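Anthranilate-CoA ligase (Stigmatella aurantiaca, PDB 4WV3) belongs to the ANL superfamily of AMP-binding enzymes, pairing a large N-terminal domain with a smaller C-terminal one, and holds 5'-O-[(S)-[(2-aminobenzoyl)oxy](hydroxy)phosphoryl]adenosine in its pocket. Local coordinates at residues A248-L252 with A272-L276; F279-L284 with W305-T309; R335-K341 with D402-W408. All coordinates share one frame; numbering follows the deposited sequence.

Interaction 1 (A248-L252 with A272-L276); sequences ASNVL and AALAL
Ala248 and Ala273 bring the two backbones within 5.3 Å, CA to CA, where the first turn of helix 248-258 meets the later part of helix 267-274 and the residues that follow it. The small alanine side chains are consistent with this close approach. The methyl of Ala248 points at the partner segment and settles against its backbone, with CB 4.0 Å from Ala273 CA and 4.3 Å from Ala272 CB. Leu276 closes the same spot from another direction: its CD1 lies 4.0 Å from Ala248 CB and 3.9 Å from the backbone N of Ser249. One helical turn further on, Leu252 extends toward Leu276 so that the two side chains meet tip to tip, CD1 to CD1 at 3.8 Å. In Leu252 CG stands beside the backbone N, opposite the carbonyl carbon (chi1 -62°), and the extended second torsion carries CD1 across the gap, where it also lies near the methyl of Ala273. Phe279 and His282 of the following loop cover Leu252 as well, while Gln440 of strand 439-448 touches Ala272. No hydrogen bond or charge pair crosses between the segments. Cohesion therefore rests on van der Waals contact and the exclusion of water, with alanines at the near approach of the two segments and two leucine methyls packing beside them.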
loop_
_atom_site.group_PDB
_atom_site.type_symbol
_atom_site.label_atom_id
_atom_site.label_comp_id
_atom_site.label_asym_id
_atom_site.label_seq_id
_atom_site.Cartn_x
_atom_site.Cartn_y
_atom_site.Cartn_z
ATOM N N ALA A 248 -13.290 -9.844 -6.743
ATOM C CA ALA A 248 -13.695 -9.546 -5.373
ATOM C C ALA A 248 -14.367 -10.730 -4.682
ATOM O O ALA A 248 -14.333 -10.842 -3.457
ATOM C CB ALA A 248 -14.606 -8.326 -5.343
ATOM N N SER A 249 -14.977 -11.610 -5.470
ATOM C CA SER A 249 -15.678 -12.765 -4.921
ATOM C C SER A 249 -14.713 -13.756 -4.274
ATOM O O SER A 249 -15.001 -14.313 -3.215
ATOM C CB SER A 249 -16.502 -13.461 -6.006
ATOM O OG SER A 249 -17.230 -14.552 -5.469
ATOM N N ASN A 250 -13.570 -13.972 -4.916
ATOM C CA ASN A 250 -12.556 -14.875 -4.383
ATOM C C ASN A 250 -11.919 -14.329 -3.110
ATOM O O ASN A 250 -11.478 -15.091 -2.249
ATOM C CB ASN A 250 -11.479 -15.161 -5.428
ATOM C CG ASN A 250 -12.010 -15.943 -6.611
ATOM O OD1 ASN A 250 -13.042 -16.607 -6.517
ATOM N ND2 ASN A 250 -11.302 -15.873 -7.733
ATOM N N VAL A 251 -11.872 -13.006 -3.002
ATOM C CA VAL A 251 -11.338 -12.354 -1.815
ATOM C C VAL A 251 -12.232 -12.638 -0.612
ATOM O O VAL A 251 -11.749 -12.977 0.468
ATOM C CB VAL A 251 -11.220 -10.832 -2.013
ATOM C CG1 VAL A 251 -10.619 -10.179 -0.778
ATOM C CG2 VAL A 251 -10.381 -10.524 -3.242
ATOM N N LEU A 252 -13.540 -12.508 -0.812
ATOM C CA LEU A 252 -14.509 -12.744 0.252
ATOM C C LEU A 252 -14.552 -14.212 0.654
ATOM O O LEU A 252 -14.854 -14.544 1.802
ATOM C CB LEU A 252 -15.900 -12.278 -0.179
ATOM C CG LEU A 252 -16.034 -10.786 -0.484
ATOM C CD1 LEU A 252 -17.450 -10.458 -0.924
ATOM C CD2 LEU A 252 -15.638 -9.954 0.725
ATOM N N ALA A 272 -15.857 -2.526 -4.824
ATOM C CA ALA A 272 -16.026 -3.656 -5.732
ATOM C C ALA A 272 -16.717 -4.826 -5.037
ATOM O O ALA A 272 -17.516 -5.537 -5.646
ATOM C CB ALA A 272 -14.681 -4.090 -6.293
ATOM N N ALA A 273 -16.403 -5.022 -3.760
ATOM C CA ALA A 273 -16.994 -6.104 -2.983
ATOM C C ALA A 273 -18.475 -5.847 -2.723
ATOM O O ALA A 273 -19.302 -6.750 -2.852
ATOM C CB ALA A 273 -16.246 -6.287 -1.671
ATOM N N LEU A 274 -18.803 -4.611 -2.360
ATOM C CA LEU A 274 -20.185 -4.232 -2.086
ATOM C C LEU A 274 -21.019 -4.162 -3.362
ATOM O O LEU A 274 -22.249 -4.194 -3.311
ATOM C CB LEU A 274 -20.240 -2.895 -1.344
ATOM C CG LEU A 274 -19.669 -2.896 0.076
ATOM C CD1 LEU A 274 -19.619 -1.485 0.635
ATOM C CD2 LEU A 274 -20.482 -3.807 0.983
ATOM N N ALA A 275 -20.347 -4.067 -4.506
ATOM C CA ALA A 275 -21.033 -4.033 -5.793
ATOM C C ALA A 275 -21.580 -5.410 -6.156
ATOM O O ALA A 275 -22.483 -5.528 -6.985
ATOM C CB ALA A 275 -20.100 -3.526 -6.883
ATOM N N LEU A 276 -21.026 -6.445 -5.533
ATOM C CA LEU A 276 -21.480 -7.811 -5.761
ATOM C C LEU A 276 -22.923 -7.984 -5.302
ATOM O O LEU A 276 -23.285 -7.582 -4.195
ATOM C CB LEU A 276 -20.576 -8.806 -5.032
ATOM C CG LEU A 276 -19.104 -8.819 -5.444
ATOM C CD1 LEU A 276 -18.308 -9.763 -4.559
ATOM C CD2 LEU A 276 -18.964 -9.206 -6.906
#

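Interaction 2 (F279-L284 with W305-T309); sequences FSQHDL and WKEAT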
loop_
_atom_site.group_PDB
_atom_site.type_symbol
_atom_site.label_atom_id
_atom_site.label_comp_id
_atom_site.label_asym_id
_atom_site.label_seq_id
_atom_site.Cartn_x
_atom_site.Cartn_y
_atom_site.Cartn_z
ATOM N N PHE A 279 -23.037 -10.248 -2.078
ATOM C CA PHE A 279 -21.990 -9.905 -1.122
ATOM C C PHE A 279 -22.184 -10.603 0.220
ATOM O O PHE A 279 -21.233 -11.126 0.803
ATOM C CB PHE A 279 -21.933 -8.389 -0.915
ATOM C CG PHE A 279 -21.069 -7.968 0.239
ATOM C CD1 PHE A 279 -19.693 -7.910 0.104
ATOM C CD2 PHE A 279 -21.632 -7.633 1.460
ATOM C CE1 PHE A 279 -18.894 -7.526 1.164
ATOM C CE2 PHE A 279 -20.839 -7.249 2.523
ATOM C CZ PHE A 279 -19.468 -7.195 2.375
ATOM N N SER A 280 -23.421 -10.610 0.704
ATOM C CA SER A 280 -23.728 -11.142 2.027
ATOM C C SER A 280 -23.706 -12.668 2.074
ATOM O O SER A 280 -23.799 -13.263 3.149
ATOM C CB SER A 280 -25.084 -10.620 2.507
ATOM O OG SER A 280 -26.110 -10.955 1.590
ATOM N N GLN A 281 -23.575 -13.299 0.912
ATOM C CA GLN A 281 -23.574 -14.757 0.840
ATOM C C GLN A 281 -22.275 -15.365 1.369
ATOM O O GLN A 281 -22.186 -16.576 1.571
ATOM C CB GLN A 281 -23.843 -15.228 -0.590
ATOM C CG GLN A 281 -25.206 -14.820 -1.125
ATOM C CD GLN A 281 -26.354 -15.416 -0.331
ATOM O OE1 GLN A 281 -26.226 -16.488 0.260
ATOM N NE2 GLN A 281 -27.484 -14.718 -0.311
ATOM N N HIS A 282 -21.275 -14.520 1.596
ATOM C CA HIS A 282 -20.006 -14.974 2.152
ATOM C C HIS A 282 -19.969 -14.727 3.655
ATOM O O HIS A 282 -20.414 -13.682 4.133
ATOM C CB HIS A 282 -18.837 -14.258 1.476
ATOM C CG HIS A 282 -18.877 -14.310 -0.018
ATOM N ND1 HIS A 282 -18.283 -15.320 -0.744
ATOM C CD2 HIS A 282 -19.435 -13.473 -0.925
ATOM C CE1 HIS A 282 -18.475 -15.104 -2.034
ATOM N NE2 HIS A 282 -19.172 -13.990 -2.170
ATOM N N ASP A 283 -19.438 -15.691 4.399
ATOM C CA ASP A 283 -19.338 -15.565 5.848
ATOM C C ASP A 283 -18.135 -14.714 6.243
ATOM O O ASP A 283 -16.987 -15.126 6.077
ATOM C CB ASP A 283 -19.254 -16.945 6.505
ATOM C CG ASP A 283 -19.178 -16.867 8.015
ATOM O OD1 ASP A 283 -19.686 -15.880 8.588
ATOM O OD2 ASP A 283 -18.614 -17.795 8.632
ATOM N N LEU A 284 -18.410 -13.524 6.767
ATOM C CA LEU A 284 -17.363 -12.589 7.169
ATOM C C LEU A 284 -17.377 -12.368 8.679
ATOM O O LEU A 284 -16.940 -11.326 9.166
ATOM C CB LEU A 284 -17.544 -11.248 6.452
ATOM C CG LEU A 284 -16.932 -11.051 5.062
ATOM C CD1 LEU A 284 -17.467 -12.053 4.052
ATOM C CD2 LEU A 284 -17.184 -9.630 4.583
ATOM N N TRP A 305 -20.408 -0.529 4.367
ATOM C CA TRP A 305 -19.723 -1.711 4.872
ATOM C C TRP A 305 -20.165 -2.001 6.302
ATOM O O TRP A 305 -20.316 -3.157 6.694
ATOM C CB TRP A 305 -18.208 -1.510 4.815
ATOM C CG TRP A 305 -17.422 -2.754 5.092
ATOM C CD1 TRP A 305 -16.922 -3.157 6.295
ATOM C CD2 TRP A 305 -17.043 -3.759 4.143
ATOM N NE1 TRP A 305 -16.255 -4.351 6.155
ATOM C CE2 TRP A 305 -16.315 -4.742 4.844
ATOM C CE3 TRP A 305 -17.250 -3.924 2.770
ATOM C CZ2 TRP A 305 -15.795 -5.873 4.218
ATOM C CZ3 TRP A 305 -16.731 -5.046 2.151
ATOM C CH2 TRP A 305 -16.013 -6.006 2.873
ATOM N N LYS A 306 -20.380 -0.939 7.074
ATOM C CA LYS A 306 -20.796 -1.062 8.466
ATOM C C LYS A 306 -22.210 -1.624 8.579
ATOM O O LYS A 306 -22.524 -2.351 9.519
ATOM C CB LYS A 306 -20.719 0.297 9.164
ATOM C CG LYS A 306 -21.150 0.285 10.622
ATOM C CD LYS A 306 -20.255 -0.618 11.453
ATOM C CE LYS A 306 -20.650 -0.589 12.919
ATOM N NZ LYS A 306 -19.767 -1.460 13.744
ATOM N N GLU A 307 -23.021 -1.290 7.609
ATOM C CA GLU A 307 -24.390 -1.653 7.564
ATOM C C GLU A 307 -24.592 -3.058 7.003
ATOM O O GLU A 307 -25.567 -3.669 7.264
ATOM C CB GLU A 307 -25.198 -0.546 6.858
ATOM C CG GLU A 307 -25.796 0.455 7.837
ATOM C CD GLU A 307 -25.772 1.939 7.438
ATOM O OE1 GLU A 307 -26.213 2.318 6.377
ATOM O OE2 GLU A 307 -25.361 2.748 8.245
ATOM N N ALA A 308 -23.616 -3.566 6.285
ATOM C CA ALA A 308 -23.676 -4.874 5.641
ATOM C C ALA A 308 -22.891 -5.924 6.416
ATOM O O ALA A 308 -23.145 -7.122 6.286
ATOM C CB ALA A 308 -23.169 -4.787 4.211
ATOM N N THR A 309 -21.937 -5.474 7.224
ATOM C CA THR A 309 -21.058 -6.393 7.933
ATOM C C THR A 309 -21.141 -6.200 9.444
ATOM O O THR A 309 -21.015 -7.157 10.209
ATOM C CB THR A 309 -19.595 -6.221 7.475
ATOM O OG1 THR A 309 -19.554 -6.044 6.053
ATOM C CG2 THR A 309 -18.768 -7.440 7.853
#
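An offset edge-to-face aromatic pair, Phe279 with Trp305, joins the loop between helix 267-274 and strand 289-292 to the C-terminal part of helix 299-309. The edge of the Phe279 ring is directed at the face of the six-membered ring of Trp305; the centroids are 5.1 Å apart and the planes are inclined at 62°. CE1 and CZ of Phe279 do the touching, with CE1 3.4 Å from Trp305 CZ3. The indole gets there by its first torsion: CG lies opposite the backbone N (chi1 -170°), which brings the far end of the ring system closer to the loop than the start of the side chain would suggest. CE2 of Phe279 also lies 3.8 Å from Ala308 CB, while Thr309 OG1 comes to the edge of the ring near its plane. That hydroxyl is already engaged, donating to Trp305 O at 3.1 Å in the carbonyl plane, on a lone pair; the same oxygen also receives the Thr309 N-H, so two bonds from Thr309 converge on Trp305 O, which fixes the hydroxyl. Leu284 completes the contact, its CD2 4.0 Å from Trp305 CZ2 and its CB 4.2 Å from Thr309 CG2. Beyond the segments, Tyr270 makes an edge-to-face pair with Trp305, and Leu252 packs on Phe279. The two segments belong to successive beta-alpha-beta connections of the parallel part of the mixed sheet, from 262-265 to 289-292 and then to 313-318, as in the alpha/beta architecture of the large domain.

Interaction 3 (R335-K341 with D402-W408); sequences RPGSSGK and DADGYYW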
loop_
_atom_site.group_PDB
_atom_site.type_symbol
_atom_site.label_atom_id
_atom_site.label_comp_id
_atom_site.label_asym_id
_atom_site.label_seq_id
_atom_site.Cartn_x
_atom_site.Cartn_y
_atom_site.Cartn_z
ATOM N N ARG A 335 -14.101 8.793 12.702
ATOM C CA ARG A 335 -14.892 9.763 11.960
ATOM C C ARG A 335 -14.881 9.393 10.481
ATOM O O ARG A 335 -13.878 9.595 9.794
ATOM C CB ARG A 335 -14.374 11.187 12.170
ATOM C CG ARG A 335 -15.080 12.227 11.313
ATOM C CD ARG A 335 -15.061 13.597 11.967
ATOM N NE ARG A 335 -15.802 13.603 13.226
ATOM C CZ ARG A 335 -16.050 14.693 13.944
ATOM N NH1 ARG A 335 -15.618 15.876 13.527
ATOM N NH2 ARG A 335 -16.731 14.603 15.077
ATOM N N PRO A 336 -15.999 8.831 9.994
ATOM C CA PRO A 336 -16.141 8.337 8.619
ATOM C C PRO A 336 -15.791 9.389 7.568
ATOM O O PRO A 336 -16.370 10.476 7.560
ATOM C CB PRO A 336 -17.628 7.977 8.533
ATOM C CG PRO A 336 -18.014 7.662 9.938
ATOM C CD PRO A 336 -17.221 8.612 10.787
ATOM N N GLY A 337 -14.843 9.060 6.697
ATOM C CA GLY A 337 -14.434 9.960 5.637
ATOM C C GLY A 337 -13.122 10.663 5.925
ATOM O O GLY A 337 -12.500 11.226 5.024
ATOM N N SER A 338 -12.696 10.629 7.184
ATOM C CA SER A 338 -11.473 11.309 7.595
ATOM C C SER A 338 -10.324 10.330 7.805
ATOM O O SER A 338 -10.529 9.118 7.871
ATOM C CB SER A 338 -11.709 12.103 8.880
ATOM O OG SER A 338 -11.908 11.234 9.980
ATOM N N SER A 339 -9.114 10.870 7.918
ATOM C CA SER A 339 -7.928 10.060 8.166
ATOM C C SER A 339 -7.693 9.883 9.664
ATOM O O SER A 339 -6.700 9.288 10.078
ATOM C CB SER A 339 -6.699 10.693 7.513
ATOM O OG SER A 339 -6.850 10.769 6.107
ATOM N N GLY A 340 -8.608 10.414 10.468
ATOM C CA GLY A 340 -8.553 10.242 11.908
ATOM C C GLY A 340 -7.675 11.240 12.641
ATOM O O GLY A 340 -7.657 12.429 12.322
ATOM N N LYS A 341 -6.945 10.739 13.632
ATOM C CA LYS A 341 -6.122 11.570 14.502
ATOM C C LYS A 341 -4.646 11.217 14.331
ATOM O O LYS A 341 -4.322 10.130 13.849
ATOM C CB LYS A 341 -6.544 11.366 15.961
ATOM C CG LYS A 341 -7.968 11.801 16.271
ATOM C CD LYS A 341 -8.076 13.313 16.362
ATOM C CE LYS A 341 -9.499 13.751 16.677
ATOM N NZ LYS A 341 -9.996 13.162 17.950
ATOM N N ASP A 402 -10.476 19.290 11.147
ATOM C CA ASP A 402 -11.799 19.595 11.684
ATOM C C ASP A 402 -11.738 20.556 12.862
ATOM O O ASP A 402 -10.663 20.872 13.374
ATOM C CB ASP A 402 -12.490 18.309 12.140
ATOM C CG ASP A 402 -13.320 17.676 11.050
ATOM O OD1 ASP A 402 -13.252 18.157 9.899
ATOM O OD2 ASP A 402 -14.035 16.695 11.342
ATOM N N ALA A 403 -12.908 21.010 13.297
ATOM C CA ALA A 403 -13.011 21.795 14.518
ATOM C C ALA A 403 -12.897 20.858 15.716
ATOM O O ALA A 403 -12.704 21.298 16.849
ATOM C CB ALA A 403 -14.324 22.553 14.553
ATOM N N ASP A 404 -13.017 19.560 15.449
ATOM C CA ASP A 404 -12.887 18.539 16.480
ATOM C C ASP A 404 -11.516 17.868 16.431
ATOM O O ASP A 404 -11.224 16.975 17.225
ATOM C CB ASP A 404 -13.994 17.491 16.341
ATOM C CG ASP A 404 -15.372 18.060 16.621
ATOM O OD1 ASP A 404 -15.489 18.932 17.508
ATOM O OD2 ASP A 404 -16.340 17.635 15.954
ATOM N N GLY A 405 -10.682 18.298 15.489
ATOM C CA GLY A 405 -9.317 17.808 15.399
ATOM C C GLY A 405 -9.109 16.648 14.442
ATOM O O GLY A 405 -8.102 15.945 14.525
ATOM N N TYR A 406 -10.051 16.447 13.526
ATOM C CA TYR A 406 -9.954 15.347 12.570
ATOM C C TYR A 406 -9.343 15.783 11.240
ATOM O O TYR A 406 -9.670 16.846 10.710
ATOM C CB TYR A 406 -11.324 14.706 12.345
ATOM C CG TYR A 406 -11.861 13.980 13.556
ATOM C CD1 TYR A 406 -12.667 14.632 14.479
ATOM C CD2 TYR A 406 -11.556 12.644 13.781
ATOM C CE1 TYR A 406 -13.160 13.972 15.590
ATOM C CE2 TYR A 406 -12.043 11.975 14.888
ATOM C CZ TYR A 406 -12.844 12.645 15.789
ATOM O OH TYR A 406 -13.332 11.984 16.894
ATOM N N TYR A 407 -8.457 14.947 10.705
ATOM C CA TYR A 407 -7.757 15.247 9.460
ATOM C C TYR A 407 -8.513 14.739 8.236
ATOM O O TYR A 407 -8.852 13.560 8.148
ATOM C CB TYR A 407 -6.352 14.644 9.487
ATOM C CG TYR A 407 -5.355 15.447 10.288
ATOM C CD1 TYR A 407 -5.422 15.492 11.674
ATOM C CD2 TYR A 407 -4.342 16.157 9.657
ATOM C CE1 TYR A 407 -4.511 16.227 12.409
ATOM C CE2 TYR A 407 -3.425 16.892 10.383
ATOM C CZ TYR A 407 -3.515 16.924 11.758
ATOM O OH TYR A 407 -2.603 17.656 12.484
ATOM N N TRP A 408 -8.765 15.639 7.290
ATOM C CA TRP A 408 -9.461 15.280 6.059
ATOM C C TRP A 408 -8.568 15.467 4.839
ATOM O O TRP A 408 -7.976 16.529 4.645
ATOM C CB TRP A 408 -10.740 16.100 5.905
ATOM C CG TRP A 408 -11.799 15.745 6.896
ATOM C CD1 TRP A 408 -11.832 16.087 8.214
ATOM C CD2 TRP A 408 -12.986 14.981 6.649
ATOM N NE1 TRP A 408 -12.963 15.580 8.807
ATOM C CE2 TRP A 408 -13.690 14.898 7.867
ATOM C CE3 TRP A 408 -13.522 14.359 5.517
ATOM C CZ2 TRP A 408 -14.900 14.219 7.985
ATOM C CZ3 TRP A 408 -14.723 13.683 5.636
ATOM C CH2 TRP A 408 -15.399 13.618 6.862
#
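A salt-bridge network of Arg335, Asp402 and Asp404 ties the loop leading into strand 341-342 to the beta hairpin whose turn connects strands 392-401 and 407-412. NH1 of Arg335 donates to Asp402 OD2 at 2.8 Å and to Asp404 OD2 at 3.1 Å. NH2 adds a second bond to that same Asp404 oxygen, making an end-on grip with both nitrogens on one atom. Asp402 OD2 is held from both faces of its carboxylate, by NH1 and, within the hairpin, by Trp408 NE1 at 3.0 Å; this would be expected to favour the ionised form. A bend at chi3 (-64°) lays the guanidinium over one face of Tyr406, their planes 24° apart. Across the opposite face runs Lys341, with CE over the ring centre and NZ 4.0 Å from the centroid in a cation-pi contact, so the tyrosine is sandwiched between two cationic side chains. Asp333 fixes both polar ends, binding Lys341 NZ and Tyr406 OH. A type II turn from Arg335 to Ser338 brings Ser338 CB onto Trp408, 3.7 Å from the centroid of the five-membered ring. Two backbone bonds join the loop to the start of strand 407-412: Ser339 N to Tyr407 O at 2.7 Å, and Tyr407 N to Gly340 O at 3.1 Å. Ser339 OG is hydrogen-bonded to Tyr399 OH, and the Ser339 side chain lies about 4 Å from the bound ligand, placing this loop beside it. The hairpin probably helps to position the loop, consistent with the distorted beta-barrel subdomain of ANL enzymes.

In the fold
Interactions 1 and 2 form one continuous patch: their centres are about 10 Å apart, and Leu252 and Ala273 of the first touch Phe279 of the second. Both hold neighbouring helices and connections of the large mixed sheet together, mainly through apolar and aromatic packing, with no hydrogen bond across either contact. Interaction 3 stands apart, its centre about 28 Å from that of interaction 1 and about 26 Å from that of interaction 2, and joins a loop to a hairpin of the antiparallel sheet. There charge pairs, cation-pi contact and backbone bonds are added to ring packing. All three are partly buried, combining buried residues with more exposed ones; interaction 3 also lies close to the bound ligand, through Ser339.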